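Local coordinates for sialidase domain-containing protein (Dyadobacter fermentans, PDB 5HX0) that is of unknown function but belongs to the sialidase-like, BNR-repeat family of beta-propellers and may therefore act on or bind glycans, at residues 289-294 and 305-310. Numbering follows the deposited sequence.
Sequences ACIARS and EKMGFQ
Ile-291 and Glu-305 form an antiparallel hydrogen-bonded pair in the outer hairpin of a four-stranded propeller blade, a worked example of how hydrogen bonding continues where an edge strand turns out of its sheet. Both backbone polar groups of Ile-291 are used: its N donates to Glu-305 O at 2.9 Å, and its O accepts from Glu-305 N. Next comes the non-hydrogen-bonded pair Cys-290 with Lys-306; the backbone of Cys-290 turns instead to Leu-280 on the inner neighbouring strand 276-283. Ala-289 splits its two bonds between residues two apart. Its O still takes Met-307 N, at 2.9 Å. Its N donates almost straight (173°) to Phe-309 O, in the corner formed by Gly-308 and Phe-309. At the positive phi of Gly-308 (100°) a CB would be jammed against the preceding carbonyl O, which calls for glycine; its N is taken up by Gln-288 OE1, so the corner too is bonded to the 288-294 strand. From here the chain passes to the next blade.

Met-307 and Phe-309 both pack against Leu-326 of strand 324-330 in that blade. The side chain of Met-307, a selenomethionine, crosses that of Ile-291 at about a right angle, CG lying 3.7 Å from Ile-291 CG2. A bend at chi3 (-75°) carries its CE to 3.7 Å from Ala-289 CB. Ala-289 CB also makes an off-centre CH-pi contact with the Phe-309 ring, which also has a cation-pi contact with Arg-340; the nearest ring atom, CE2, lies 3.7 Å from Ala-289 CB.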
loop_
_atom_site.group_PDB
_atom_site.type_symbol
_atom_site.label_atom_id
_atom_site.label_comp_id
_atom_site.label_asym_id
_atom_site.label_seq_id
_atom_site.Cartn_x
_atom_site.Cartn_y
_atom_site.Cartn_z
ATOM N N ALA A 289 -8.862 -31.339 -13.751
ATOM C CA ALA A 289 -7.508 -30.815 -13.864
ATOM C C ALA A 289 -6.869 -31.365 -15.137
ATOM O O ALA A 289 -6.926 -32.572 -15.396
ATOM C CB ALA A 289 -6.696 -31.210 -12.629
ATOM N N CYS A 290 -6.271 -30.494 -15.940
ATOM C CA CYS A 290 -5.765 -30.920 -17.240
ATOM C C CYS A 290 -4.260 -30.698 -17.358
ATOM O O CYS A 290 -3.629 -30.029 -16.534
ATOM C CB CYS A 290 -6.495 -30.191 -18.378
ATOM S SG CYS A 290 -8.233 -30.710 -18.502
ATOM N N ILE A 291 -3.688 -31.268 -18.417
ATOM C CA ILE A 291 -2.251 -31.175 -18.655
ATOM C C ILE A 291 -2.029 -30.955 -20.145
ATOM O O ILE A 291 -2.790 -31.460 -20.979
ATOM C CB ILE A 291 -1.522 -32.445 -18.147
ATOM C CG1 ILE A 291 -0.004 -32.285 -18.202
ATOM C CG2 ILE A 291 -1.992 -33.695 -18.933
ATOM C CD1 ILE A 291 0.776 -33.436 -17.545
ATOM N N ALA A 292 -1.019 -30.163 -20.479
ATOM C CA ALA A 292 -0.570 -30.026 -21.856
ATOM C C ALA A 292 0.948 -30.127 -21.874
ATOM O O ALA A 292 1.622 -29.674 -20.940
ATOM C CB ALA A 292 -1.047 -28.700 -22.479
ATOM N N ARG A 293 1.487 -30.722 -22.942
ATOM C CA ARG A 293 2.905 -31.045 -23.016
ATOM C C ARG A 293 3.529 -30.540 -24.320
ATOM O O ARG A 293 2.888 -30.546 -25.377
ATOM C CB ARG A 293 3.117 -32.577 -22.883
ATOM C CG ARG A 293 4.578 -33.011 -22.942
ATOM C CD ARG A 293 4.695 -34.541 -22.765
ATOM N NE ARG A 293 4.123 -34.978 -21.489
ATOM C CZ ARG A 293 4.835 -35.285 -20.408
ATOM N NH1 ARG A 293 6.160 -35.218 -20.438
ATOM N NH2 ARG A 293 4.221 -35.677 -19.293
ATOM N N SER A 294 4.785 -30.093 -24.231
ATOM C CA SER A 294 5.604 -29.754 -25.393
ATOM C C SER A 294 6.866 -30.603 -25.379
ATOM O O SER A 294 7.564 -30.673 -24.358
ATOM C CB SER A 294 5.988 -28.272 -25.402
ATOM O OG SER A 294 6.955 -28.009 -26.413
ATOM N N GLU A 305 -4.975 -32.765 -22.298
ATOM C CA GLU A 305 -5.629 -33.990 -21.825
ATOM C C GLU A 305 -6.207 -33.787 -20.433
ATOM O O GLU A 305 -5.627 -33.078 -19.607
ATOM C CB GLU A 305 -4.665 -35.181 -21.701
ATOM C CG GLU A 305 -3.884 -35.580 -22.918
ATOM C CD GLU A 305 -2.875 -36.686 -22.585
ATOM O OE1 GLU A 305 -3.178 -37.526 -21.706
ATOM O OE2 GLU A 305 -1.776 -36.705 -23.185
ATOM N N LYS A 306 -7.305 -34.483 -20.143
ATOM C CA LYS A 306 -7.741 -34.608 -18.751
ATOM C C LYS A 306 -6.777 -35.510 -17.985
ATOM O O LYS A 306 -6.409 -36.594 -18.463
ATOM C CB LYS A 306 -9.153 -35.189 -18.670
ATOM C CG LYS A 306 -10.218 -34.394 -19.391
ATOM C CD LYS A 306 -11.546 -35.100 -19.292
ATOM C CE LYS A 306 -12.247 -35.066 -20.632
ATOM N NZ LYS A 306 -13.526 -35.793 -20.578
HETATM N N MSE A 307 -6.385 -35.085 -16.794
HETATM C CA MSE A 307 -5.536 -35.939 -15.964
HETATM C C MSE A 307 -6.319 -37.035 -15.254
HETATM O O MSE A 307 -5.734 -38.029 -14.811
HETATM C CB MSE A 307 -4.756 -35.095 -14.958
HETATM C CG MSE A 307 -3.611 -34.385 -15.649
HETATM SE SE MSE A 307 -2.269 -33.739 -14.393
HETATM C CE MSE A 307 -3.330 -32.255 -13.771
ATOM N N GLY A 308 -7.636 -36.873 -15.168
ATOM C CA GLY A 308 -8.497 -37.871 -14.562
ATOM C C GLY A 308 -8.932 -37.589 -13.142
ATOM O O GLY A 308 -9.402 -38.509 -12.469
ATOM N N PHE A 309 -8.794 -36.356 -12.659
ATOM C CA PHE A 309 -9.247 -36.025 -11.312
ATOM C C PHE A 309 -9.674 -34.563 -11.265
ATOM O O PHE A 309 -9.357 -33.778 -12.164
ATOM C CB PHE A 309 -8.164 -36.305 -10.267
ATOM C CG PHE A 309 -6.903 -35.467 -10.429
ATOM C CD1 PHE A 309 -5.840 -35.922 -11.203
ATOM C CD2 PHE A 309 -6.770 -34.251 -9.768
ATOM C CE1 PHE A 309 -4.676 -35.158 -11.333
ATOM C CE2 PHE A 309 -5.602 -33.477 -9.881
ATOM C CZ PHE A 309 -4.559 -33.926 -10.668
ATOM N N GLN A 310 -10.408 -34.214 -10.204
ATOM C CA GLN A 310 -10.820 -32.842 -9.927
ATOM C C GLN A 310 -9.843 -32.172 -8.969
ATOM O O GLN A 310 -9.391 -32.779 -7.990
ATOM C CB GLN A 310 -12.215 -32.789 -9.296
ATOM C CG GLN A 310 -13.358 -33.289 -10.141
ATOM C CD GLN A 310 -14.691 -33.180 -9.403
ATOM O OE1 GLN A 310 -14.876 -33.786 -8.349
ATOM N NE2 GLN A 310 -15.610 -32.383 -9.942
#